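Local atomic coordinates of Uly1 (Catenovulum maritimum, PDB entry 7DRQ), a protein that probably cleaves ulvan, a polysaccharide of green algae, as a calcium-binding lyase of polysaccharide lyase family 24 built on a beta-propeller. Residues D12-F17 against R470-Q475; K145-Y150 against E193-F198; Q442-G447 against Y458-K463. All blocks are in the same frame, centred on the assembly; numbering follows the deposited sequence.

Contacts 1 and 3 belong to one four-stranded antiparallel sheet, ordered 3-15, 469-478, 455-462, 444-452, and their centres lie about 8 Å apart. Contact 1 joins the N-terminal strand to the last strand of the chain, and contact 3 is the hairpin that supplies the other two strands. This blade, built from both chain ends, is consistent with the ring closure of a beta-propeller. Contact 2 lies on the other side of the chain's centre from contact 3, about 34 Å away between centres, in loop segments and a short helix near a bound calcium ion. Along the sequence, contacts 2 and 3 follow each other, both nested within the loop closed by contact 1.

Contact 1 (D12-F17 against R470-Q475); sequences DQALFF and RTTYLQ
Ala-14 and Arg-470 form an antiparallel, hydrogen-bonded pair, although the short strand segments 13-15 and 470-475 run at 100° to each other where the N-terminal strand turns a corner at Asp-12. Because Gln-13 and Ala-14 both face Arg-470, this is a classic beta bulge, consistent with the seam where the first and last strands close a blade of a beta-propeller. Two backbone bonds, Ala-14 N to Arg-470 O and Arg-470 N to Ala-14 O, each measure 2.8 Å. Just before the bulge in the chain, Asp-12 lies alongside Thr-471, both pointing the same way; Thr-471 OG1 donates to Asp-12 OD1 over a very short 2.5 Å, while Asp-12 OD2 pairs with Lys-9. The methyl of Ala-14 meets Thr-472 CG2 at 3.7 Å. Past the bulge, the Phe-16 ring carries the side chain of Arg-470, which bends at chi2 (-88°) after Arg-470 CG has passed 3.5 Å from Phe-16 CB. The guanidinium then lies over one ring face in a cation-pi stack, its plane tilted by 25°. Gly-467 O accepts from Arg-470 NE, helping to fix the group's rotation. Phe-16 CD2 sits beneath the centre of the guanidinium, 3.4 Å from Arg-470 CZ.

Contact 2 (K145-Y150 against E193-F198); sequences KDYFRY and EDHGQF
Glu-193 OE2 is gripped by two donors: Lys-145 NZ, in a 2.7 Å salt bridge that uses the syn lone pair, and a water that also bonds to Tyr-147 OH. The lysine and glutamate side chains cross at about a right angle. A second water links Lys-145 NZ to Glu-193 OE1, which has a further partner in Asn-177. A third water joins Tyr-147 OH to Asp-194 N, 2.9 Å from each, so the phenol is tied into the start of the short helix 195-198. Asp-194 is the N-cap of that helix, its OD1 accepting from Gln-197 N at 3.1 Å.

Two edge-to-face ring pairs accompany these polar bonds. CG of Tyr-147 lies between the backbone N and the carbonyl carbon (chi1 52°), and the ring beyond it receives His-195 edge-to-face. His-195 CD2 stands over the face near its rim, 3.4 Å from Tyr-147 CZ, while His-195 NE2 bonds to Glu-133 N. Phe-198 O lies at the edge of the tyrosine ring and 3.5 Å from Phe-148 CB. In the second pair Phe-198 CD1 is over the centre of the Phe-148 ring, 3.8 Å from Phe-148 CZ, with planes inclined at 53°.

The nearest atom of the Lys-145 side chain is about 6 Å from the calcium ion held by Asp-173, Asp-183 and Lys-185, and Asp-146 pairs with Lys-185. The contact thus joins the helix to the flank of a metal site through two aromatic pairs and a charge pair, and the direct and water-bridged pairing with Glu-193 probably balances the charge of Lys-145 there.

Contact 3 (Q442-G447 against Y458-K463); sequences QSFQKG and YYLLEK
Phe-444 and Leu-460 meet at about a right angle in the antiparallel hairpin of strands 444-452 and 455-462, whose strand 444-452 is an outermost strand of what is probably a propeller blade. CG of Phe-444 is anti to the carbonyl carbon (chi1 -56°), and the ring beyond it carries Leu-460 CD1 almost exactly above its centre, 3.9 Å from the centroid, in a CH-pi contact. Leu-460 CB lies 3.5 Å from Phe-444 CD1. The other methyl, Leu-460 CD2, lies over the middle of the Tyr-458 ring, so one leucine spans two aromatic faces. Tyr-458 CE1 in turn packs 3.6 Å from Gly-447 CA. Leu-414 of strand 408-415 touches Phe-444, Tyr-458 and Leu-460 from another sheet, probably the adjacent blade.

Gln-445 has its CG anti to the backbone N (chi1 -179°), and its extended chain runs alongside Leu-461, whose CD2 is 4.1 Å from Gln-445 CD. Beyond it, a water bridges Gln-445 OE1 and Glu-462 O. The chain turns a corner here, yet Gln-445 N donates to Leu-461 O at 2.7 Å, and Leu-461 N to Lys-446 O at 2.8 Å, both nearly straight. Lys-463 N bonds to Ser-443 O.

At the polar end Gln-442 NE2 reaches Glu-462 OE2 at 3.0 Å, approaching from above the carboxylate plane, 62° out of it. A water held by Ser-443 N donates to the same oxygen. Glu-462 OE2 therefore receives two neutral donors, which would probably favour the charged carboxylate and tie the loop before strand 444-452 to the end of its partner.

Contact 1 (D12-F17 against R470-Q475)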
loop_
_atom_site.group_PDB
_atom_site.type_symbol
_atom_site.label_atom_id
_atom_site.label_comp_id
_atom_site.label_asym_id
_atom_site.label_seq_id
_atom_site.Cartn_x
_atom_site.Cartn_y
_atom_site.Cartn_z
ATOM N N ASP A 12 -19.997 8.371 7.747
ATOM C CA ASP A 12 -21.052 7.873 6.882
ATOM C C ASP A 12 -20.935 8.439 5.480
ATOM O O ASP A 12 -21.847 8.254 4.663
ATOM C CB ASP A 12 -22.426 8.231 7.450
ATOM C CG ASP A 12 -22.773 7.442 8.687
ATOM O OD1 ASP A 12 -22.570 6.208 8.690
ATOM O OD2 ASP A 12 -23.245 8.063 9.665
ATOM N N GLN A 13 -19.831 9.133 5.182
ATOM C CA GLN A 13 -19.688 9.843 3.918
ATOM C C GLN A 13 -18.427 9.437 3.164
ATOM O O GLN A 13 -17.890 10.234 2.395
ATOM C CB GLN A 13 -19.683 11.352 4.149
ATOM C CG GLN A 13 -20.878 11.880 4.903
ATOM C CD GLN A 13 -21.321 13.227 4.375
ATOM O OE1 GLN A 13 -20.498 14.118 4.165
ATOM N NE2 GLN A 13 -22.625 13.380 4.144
ATOM N N ALA A 14 -17.935 8.215 3.370
ATOM C CA ALA A 14 -16.752 7.761 2.639
ATOM C C ALA A 14 -17.080 7.549 1.167
ATOM O O ALA A 14 -18.112 6.964 0.820
ATOM C CB ALA A 14 -16.217 6.460 3.241
ATOM N N LEU A 15 -16.199 8.037 0.302
ATOM C CA LEU A 15 -16.435 7.957 -1.137
ATOM C C LEU A 15 -16.406 6.512 -1.627
ATOM O O LEU A 15 -15.541 5.721 -1.244
ATOM C CB LEU A 15 -15.398 8.790 -1.887
ATOM C CG LEU A 15 -15.456 8.709 -3.423
ATOM C CD1 LEU A 15 -16.787 9.278 -3.936
ATOM C CD2 LEU A 15 -14.274 9.446 -4.059
ATOM N N PHE A 16 -17.361 6.174 -2.491
ATOM C CA PHE A 16 -17.434 4.864 -3.112
ATOM C C PHE A 16 -17.828 5.037 -4.570
ATOM O O PHE A 16 -18.644 5.903 -4.893
ATOM C CB PHE A 16 -18.446 3.977 -2.387
ATOM C CG PHE A 16 -18.497 2.569 -2.890
ATOM C CD1 PHE A 16 -17.612 1.618 -2.410
ATOM C CD2 PHE A 16 -19.460 2.186 -3.813
ATOM C CE1 PHE A 16 -17.669 0.304 -2.867
ATOM C CE2 PHE A 16 -19.522 0.885 -4.275
ATOM C CZ PHE A 16 -18.625 -0.060 -3.804
ATOM N N PHE A 17 -17.249 4.220 -5.441
ATOM C CA PHE A 17 -17.525 4.305 -6.873
ATOM C C PHE A 17 -18.695 3.374 -7.180
ATOM O O PHE A 17 -18.513 2.173 -7.393
ATOM C CB PHE A 17 -16.279 3.957 -7.676
ATOM C CG PHE A 17 -15.066 4.741 -7.265
ATOM C CD1 PHE A 17 -15.176 6.083 -6.930
ATOM C CD2 PHE A 17 -13.814 4.143 -7.215
ATOM C CE1 PHE A 17 -14.049 6.813 -6.554
ATOM C CE2 PHE A 17 -12.684 4.872 -6.843
ATOM C CZ PHE A 17 -12.811 6.202 -6.505
ATOM N N ARG A 470 -20.576 5.974 1.757
ATOM C CA ARG A 470 -20.712 4.756 2.545
ATOM C C ARG A 470 -20.132 4.970 3.933
ATOM O O ARG A 470 -19.503 5.994 4.225
ATOM C CB ARG A 470 -20.018 3.570 1.865
ATOM C CG ARG A 470 -20.403 3.376 0.410
ATOM C CD ARG A 470 -21.628 2.512 0.279
ATOM N NE ARG A 470 -22.169 2.477 -1.079
ATOM C CZ ARG A 470 -22.137 1.410 -1.874
ATOM N NH1 ARG A 470 -21.574 0.279 -1.462
ATOM N NH2 ARG A 470 -22.687 1.469 -3.077
ATOM N N THR A 471 -20.314 3.967 4.786
ATOM C CA THR A 471 -19.956 4.063 6.195
ATOM C C THR A 471 -18.728 3.209 6.475
ATOM O O THR A 471 -18.676 2.041 6.075
ATOM C CB THR A 471 -21.124 3.622 7.084
ATOM O OG1 THR A 471 -22.222 4.528 6.898
ATOM C CG2 THR A 471 -20.713 3.641 8.552
ATOM N N THR A 472 -17.747 3.791 7.167
ATOM C CA THR A 472 -16.556 3.070 7.575
ATOM C C THR A 472 -16.455 3.046 9.091
ATOM O O THR A 472 -16.959 3.934 9.787
ATOM C CB THR A 472 -15.269 3.692 6.998
ATOM O OG1 THR A 472 -15.216 5.061 7.388
ATOM C CG2 THR A 472 -15.276 3.608 5.486
ATOM N N TYR A 473 -15.774 2.018 9.584
ATOM C CA TYR A 473 -15.584 1.785 11.000
ATOM C C TYR A 473 -14.120 1.492 11.265
ATOM O O TYR A 473 -13.391 1.026 10.387
ATOM C CB TYR A 473 -16.408 0.592 11.495
ATOM C CG TYR A 473 -17.849 0.949 11.725
ATOM C CD1 TYR A 473 -18.762 0.909 10.688
ATOM C CD2 TYR A 473 -18.286 1.354 12.977
ATOM C CE1 TYR A 473 -20.090 1.252 10.894
ATOM C CE2 TYR A 473 -19.605 1.698 13.192
ATOM C CZ TYR A 473 -20.497 1.647 12.149
ATOM O OH TYR A 473 -21.819 1.991 12.365
ATOM N N LEU A 474 -13.718 1.738 12.505
ATOM C CA LEU A 474 -12.452 1.265 13.039
ATOM C C LEU A 474 -12.727 0.254 14.140
ATOM O O LEU A 474 -13.480 0.546 15.078
ATOM C CB LEU A 474 -11.628 2.420 13.608
ATOM C CG LEU A 474 -10.443 2.007 14.498
ATOM C CD1 LEU A 474 -9.391 1.239 13.688
ATOM C CD2 LEU A 474 -9.806 3.237 15.180
ATOM N N GLN A 475 -12.111 -0.922 14.042
ATOM C CA GLN A 475 -12.134 -1.885 15.136
ATOM C C GLN A 475 -10.740 -2.028 15.728
ATOM O O GLN A 475 -9.740 -2.035 15.001
ATOM C CB GLN A 475 -12.651 -3.253 14.684
ATOM C CG GLN A 475 -14.147 -3.264 14.373
ATOM C CD GLN A 475 -14.691 -4.662 14.171
ATOM O OE1 GLN A 475 -13.939 -5.641 14.149
ATOM N NE2 GLN A 475 -16.009 -4.763 14.011
#

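Contact 2 (K145-Y150 against E193-F198)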
loop_
_atom_site.group_PDB
_atom_site.type_symbol
_atom_site.label_atom_id
_atom_site.label_comp_id
_atom_site.label_asym_id
_atom_site.label_seq_id
_atom_site.Cartn_x
_atom_site.Cartn_y
_atom_site.Cartn_z
ATOM N N LYS A 145 2.707 21.397 -12.601
ATOM C CA LYS A 145 3.352 21.570 -11.303
ATOM C C LYS A 145 2.548 20.893 -10.197
ATOM O O LYS A 145 2.512 21.362 -9.056
ATOM C CB LYS A 145 3.555 23.056 -10.993
ATOM C CG LYS A 145 4.371 23.789 -12.056
ATOM C CD LYS A 145 5.762 23.195 -12.189
ATOM C CE LYS A 145 6.633 24.004 -13.168
ATOM N NZ LYS A 145 7.958 23.364 -13.358
ATOM N N ASP A 146 1.889 19.774 -10.529
ATOM C CA ASP A 146 1.064 19.088 -9.539
ATOM C C ASP A 146 1.071 17.575 -9.751
ATOM O O ASP A 146 0.138 16.896 -9.303
ATOM C CB ASP A 146 -0.369 19.639 -9.588
ATOM C CG ASP A 146 -1.171 19.299 -8.346
ATOM O OD1 ASP A 146 -0.607 19.352 -7.228
ATOM O OD2 ASP A 146 -2.378 18.982 -8.485
ATOM N N TYR A 147 2.093 17.033 -10.425
ATOM C CA TYR A 147 2.141 15.609 -10.755
ATOM C C TYR A 147 2.573 14.754 -9.573
ATOM O O TYR A 147 2.378 13.530 -9.603
ATOM C CB TYR A 147 3.104 15.361 -11.923
ATOM C CG TYR A 147 4.460 15.974 -11.676
ATOM C CD1 TYR A 147 5.433 15.290 -10.957
ATOM C CD2 TYR A 147 4.760 17.248 -12.142
ATOM C CE1 TYR A 147 6.675 15.852 -10.723
ATOM C CE2 TYR A 147 5.991 17.819 -11.908
ATOM C CZ TYR A 147 6.940 17.118 -11.197
ATOM O OH TYR A 147 8.171 17.673 -10.960
ATOM N N PHE A 148 3.158 15.376 -8.548
ATOM C CA PHE A 148 3.546 14.732 -7.302
ATOM C C PHE A 148 2.890 15.538 -6.188
ATOM O O PHE A 148 2.949 16.771 -6.204
ATOM C CB PHE A 148 5.083 14.705 -7.135
ATOM C CG PHE A 148 5.546 14.048 -5.866
ATOM C CD1 PHE A 148 5.718 12.673 -5.809
ATOM C CD2 PHE A 148 5.789 14.801 -4.725
ATOM C CE1 PHE A 148 6.110 12.056 -4.637
ATOM C CE2 PHE A 148 6.195 14.195 -3.542
ATOM C CZ PHE A 148 6.363 12.815 -3.498
ATOM N N ARG A 149 2.238 14.854 -5.245
ATOM C CA ARG A 149 1.289 15.514 -4.344
ATOM C C ARG A 149 1.585 15.147 -2.891
ATOM O O ARG A 149 1.199 14.074 -2.419
ATOM C CB ARG A 149 -0.149 15.158 -4.735
ATOM C CG ARG A 149 -0.508 15.656 -6.135
ATOM C CD ARG A 149 -1.802 15.067 -6.698
ATOM N NE ARG A 149 -2.210 15.853 -7.861
ATOM C CZ ARG A 149 -3.110 15.487 -8.766
ATOM N NH1 ARG A 149 -3.721 14.313 -8.674
ATOM N NH2 ARG A 149 -3.398 16.314 -9.767
ATOM N N TYR A 150 2.243 16.061 -2.177
ATOM C CA TYR A 150 2.709 15.831 -0.815
ATOM C C TYR A 150 2.196 16.941 0.089
ATOM O O TYR A 150 2.325 18.127 -0.243
ATOM C CB TYR A 150 4.246 15.780 -0.800
ATOM C CG TYR A 150 4.903 15.745 0.560
ATOM C CD1 TYR A 150 4.479 14.860 1.547
ATOM C CD2 TYR A 150 5.984 16.575 0.840
ATOM C CE1 TYR A 150 5.097 14.828 2.802
ATOM C CE2 TYR A 150 6.621 16.545 2.079
ATOM C CZ TYR A 150 6.171 15.673 3.056
ATOM O OH TYR A 150 6.804 15.645 4.278
ATOM N N GLU A 193 12.707 21.107 -6.333
ATOM C CA GLU A 193 11.896 20.616 -7.443
ATOM C C GLU A 193 12.763 19.743 -8.337
ATOM O O GLU A 193 13.885 20.120 -8.685
ATOM C CB GLU A 193 11.292 21.777 -8.239
ATOM C CG GLU A 193 10.415 21.346 -9.431
ATOM C CD GLU A 193 9.912 22.524 -10.251
ATOM O OE1 GLU A 193 10.289 23.672 -9.930
ATOM O OE2 GLU A 193 9.150 22.308 -11.215
ATOM N N ASP A 194 12.260 18.558 -8.681
ATOM C CA ASP A 194 13.091 17.570 -9.379
ATOM C C ASP A 194 12.146 16.627 -10.130
ATOM O O ASP A 194 11.696 15.623 -9.576
ATOM C CB ASP A 194 13.980 16.825 -8.393
ATOM C CG ASP A 194 14.937 15.864 -9.067
ATOM O OD1 ASP A 194 14.762 15.570 -10.271
ATOM O OD2 ASP A 194 15.884 15.401 -8.385
ATOM N N HIS A 195 11.875 16.955 -11.398
ATOM C CA HIS A 195 10.939 16.144 -12.175
ATOM C C HIS A 195 11.461 14.726 -12.379
ATOM O O HIS A 195 10.692 13.764 -12.300
ATOM C CB HIS A 195 10.646 16.798 -13.524
ATOM C CG HIS A 195 9.574 16.102 -14.304
ATOM N ND1 HIS A 195 9.850 15.145 -15.259
ATOM C CD2 HIS A 195 8.227 16.221 -14.268
ATOM C CE1 HIS A 195 8.716 14.702 -15.775
ATOM N NE2 HIS A 195 7.718 15.344 -15.194
ATOM N N GLY A 196 12.765 14.574 -12.630
ATOM C CA GLY A 196 13.323 13.234 -12.754
ATOM C C GLY A 196 13.042 12.380 -11.530
ATOM O O GLY A 196 12.701 11.198 -11.644
ATOM N N GLN A 197 13.147 12.982 -10.341
ATOM C CA GLN A 197 12.998 12.234 -9.092
ATOM C C GLN A 197 11.539 11.998 -8.724
ATOM O O GLN A 197 11.212 10.952 -8.150
ATOM C CB GLN A 197 13.702 12.972 -7.940
ATOM C CG GLN A 197 13.634 12.236 -6.602
ATOM C CD GLN A 197 14.339 12.945 -5.450
ATOM O OE1 GLN A 197 14.297 12.469 -4.309
ATOM N NE2 GLN A 197 14.984 14.080 -5.733
ATOM N N PHE A 198 10.644 12.933 -9.036
ATOM C CA PHE A 198 9.297 12.866 -8.481
ATOM C C PHE A 198 8.205 12.585 -9.503
ATOM O O PHE A 198 7.027 12.571 -9.135
ATOM C CB PHE A 198 9.003 14.160 -7.718
ATOM C CG PHE A 198 9.827 14.294 -6.486
ATOM C CD1 PHE A 198 9.574 13.486 -5.387
ATOM C CD2 PHE A 198 10.898 15.178 -6.439
ATOM C CE1 PHE A 198 10.353 13.578 -4.256
ATOM C CE2 PHE A 198 11.679 15.276 -5.313
ATOM C CZ PHE A 198 11.418 14.484 -4.222
HETATM O O HOH W 1 9.704 25.423 -11.666
HETATM O O HOH W 2 9.449 17.862 -8.344
HETATM O O HOH W 3 8.711 19.792 -12.175
#

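Contact 3 (Q442-G447 against Y458-K463)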
loop_
_atom_site.group_PDB
_atom_site.type_symbol
_atom_site.label_atom_id
_atom_site.label_comp_id
_atom_site.label_asym_id
_atom_site.label_seq_id
_atom_site.Cartn_x
_atom_site.Cartn_y
_atom_site.Cartn_z
ATOM N N GLN A 442 -21.907 -6.717 12.806
ATOM C CA GLN A 442 -22.017 -6.037 11.523
ATOM C C GLN A 442 -21.314 -6.816 10.415
ATOM O O GLN A 442 -20.443 -7.652 10.654
ATOM C CB GLN A 442 -21.415 -4.637 11.600
ATOM C CG GLN A 442 -22.097 -3.733 12.596
ATOM C CD GLN A 442 -21.262 -2.531 12.898
ATOM O OE1 GLN A 442 -20.657 -2.442 13.961
ATOM N NE2 GLN A 442 -21.192 -1.604 11.954
ATOM N N SER A 443 -21.688 -6.505 9.181
ATOM C CA SER A 443 -21.079 -7.101 8.000
ATOM C C SER A 443 -20.275 -6.043 7.265
ATOM O O SER A 443 -20.756 -4.922 7.054
ATOM C CB SER A 443 -22.133 -7.696 7.068
ATOM O OG SER A 443 -22.476 -9.002 7.499
ATOM N N PHE A 444 -19.058 -6.405 6.874
ATOM C CA PHE A 444 -18.154 -5.491 6.199
ATOM C C PHE A 444 -17.800 -6.035 4.820
ATOM O O PHE A 444 -17.793 -7.249 4.587
ATOM C CB PHE A 444 -16.891 -5.256 7.049
ATOM C CG PHE A 444 -17.204 -4.758 8.438
ATOM C CD1 PHE A 444 -17.517 -3.430 8.649
ATOM C CD2 PHE A 444 -17.235 -5.631 9.516
ATOM C CE1 PHE A 444 -17.830 -2.963 9.932
ATOM C CE2 PHE A 444 -17.545 -5.181 10.796
ATOM C CZ PHE A 444 -17.838 -3.842 11.002
ATOM N N GLN A 445 -17.514 -5.103 3.914
ATOM C CA GLN A 445 -17.273 -5.336 2.499
ATOM C C GLN A 445 -15.791 -5.361 2.155
ATOM O O GLN A 445 -15.390 -5.990 1.160
ATOM C CB GLN A 445 -17.963 -4.216 1.712
ATOM C CG GLN A 445 -17.877 -4.268 0.220
ATOM C CD GLN A 445 -18.955 -3.400 -0.404
ATOM O OE1 GLN A 445 -20.034 -3.236 0.168
ATOM N NE2 GLN A 445 -18.665 -2.827 -1.566
ATOM N N LYS A 446 -14.978 -4.700 2.970
ATOM C CA LYS A 446 -13.560 -4.485 2.703
ATOM C C LYS A 446 -12.913 -4.014 3.992
ATOM O O LYS A 446 -13.527 -3.285 4.764
ATOM C CB LYS A 446 -13.375 -3.443 1.591
ATOM C CG LYS A 446 -11.939 -3.222 1.135
ATOM C CD LYS A 446 -11.866 -2.026 0.175
ATOM C CE LYS A 446 -10.575 -2.032 -0.641
ATOM N NZ LYS A 446 -9.353 -1.903 0.212
ATOM N N GLY A 447 -11.671 -4.408 4.217
ATOM C CA GLY A 447 -10.949 -3.875 5.361
ATOM C C GLY A 447 -9.473 -3.788 5.062
ATOM O O GLY A 447 -8.950 -4.544 4.237
ATOM N N TYR A 458 -8.412 -2.509 12.580
ATOM C CA TYR A 458 -9.091 -2.951 11.364
ATOM C C TYR A 458 -9.963 -1.806 10.878
ATOM O O TYR A 458 -10.924 -1.427 11.549
ATOM C CB TYR A 458 -9.925 -4.206 11.635
ATOM C CG TYR A 458 -10.057 -5.150 10.465
ATOM C CD1 TYR A 458 -9.555 -4.826 9.211
ATOM C CD2 TYR A 458 -10.706 -6.380 10.623
ATOM C CE1 TYR A 458 -9.674 -5.710 8.152
ATOM C CE2 TYR A 458 -10.833 -7.260 9.576
ATOM C CZ TYR A 458 -10.329 -6.927 8.344
ATOM O OH TYR A 458 -10.469 -7.834 7.318
ATOM N N TYR A 459 -9.631 -1.285 9.710
ATOM C CA TYR A 459 -10.283 -0.115 9.125
ATOM C C TYR A 459 -11.211 -0.660 8.047
ATOM O O TYR A 459 -10.745 -1.220 7.049
ATOM C CB TYR A 459 -9.202 0.826 8.587
ATOM C CG TYR A 459 -9.624 2.183 8.065
ATOM C CD1 TYR A 459 -10.917 2.667 8.215
ATOM C CD2 TYR A 459 -8.697 2.984 7.404
ATOM C CE1 TYR A 459 -11.277 3.928 7.720
ATOM C CE2 TYR A 459 -9.038 4.225 6.914
ATOM C CZ TYR A 459 -10.324 4.696 7.061
ATOM O OH TYR A 459 -10.613 5.945 6.545
ATOM N N LEU A 460 -12.513 -0.517 8.250
ATOM C CA LEU A 460 -13.489 -1.370 7.585
ATOM C C LEU A 460 -14.564 -0.570 6.857
ATOM O O LEU A 460 -15.038 0.441 7.371
ATOM C CB LEU A 460 -14.166 -2.277 8.619
ATOM C CG LEU A 460 -13.266 -3.329 9.258
ATOM C CD1 LEU A 460 -13.784 -3.712 10.641
ATOM C CD2 LEU A 460 -13.159 -4.567 8.359
ATOM N N LEU A 461 -14.959 -1.047 5.677
ATOM C CA LEU A 461 -16.105 -0.523 4.936
ATOM C C LEU A 461 -17.328 -1.391 5.234
ATOM O O LEU A 461 -17.298 -2.606 5.012
ATOM C CB LEU A 461 -15.822 -0.518 3.433
ATOM C CG LEU A 461 -16.979 -0.170 2.487
ATOM C CD1 LEU A 461 -17.371 1.271 2.633
ATOM C CD2 LEU A 461 -16.567 -0.449 1.039
ATOM N N GLU A 462 -18.400 -0.773 5.725
ATOM C CA GLU A 462 -19.592 -1.551 6.060
ATOM C C GLU A 462 -20.313 -1.994 4.795
ATOM O O GLU A 462 -20.446 -1.231 3.836
ATOM C CB GLU A 462 -20.540 -0.743 6.952
ATOM C CG GLU A 462 -21.809 -1.523 7.380
ATOM C CD GLU A 462 -22.568 -0.825 8.517
ATOM O OE1 GLU A 462 -22.742 0.412 8.452
ATOM O OE2 GLU A 462 -22.976 -1.512 9.486
ATOM N N LYS A 463 -20.777 -3.241 4.804
ATOM C CA LYS A 463 -21.463 -3.825 3.668
ATOM C C LYS A 463 -22.888 -3.296 3.562
ATOM O O LYS A 463 -23.489 -2.841 4.538
ATOM C CB LYS A 463 -21.499 -5.345 3.785
ATOM C CG LYS A 463 -21.384 -6.045 2.446
ATOM C CD LYS A 463 -20.965 -7.488 2.624
ATOM C CE LYS A 463 -22.183 -8.383 2.718
ATOM N NZ LYS A 463 -22.727 -8.713 1.372
HETATM O O HOH W 4 -23.647 -4.217 9.196
HETATM O O HOH W 5 -21.212 -1.061 1.171
HETATM O O HOH W 6 -9.062 -7.464 4.983
#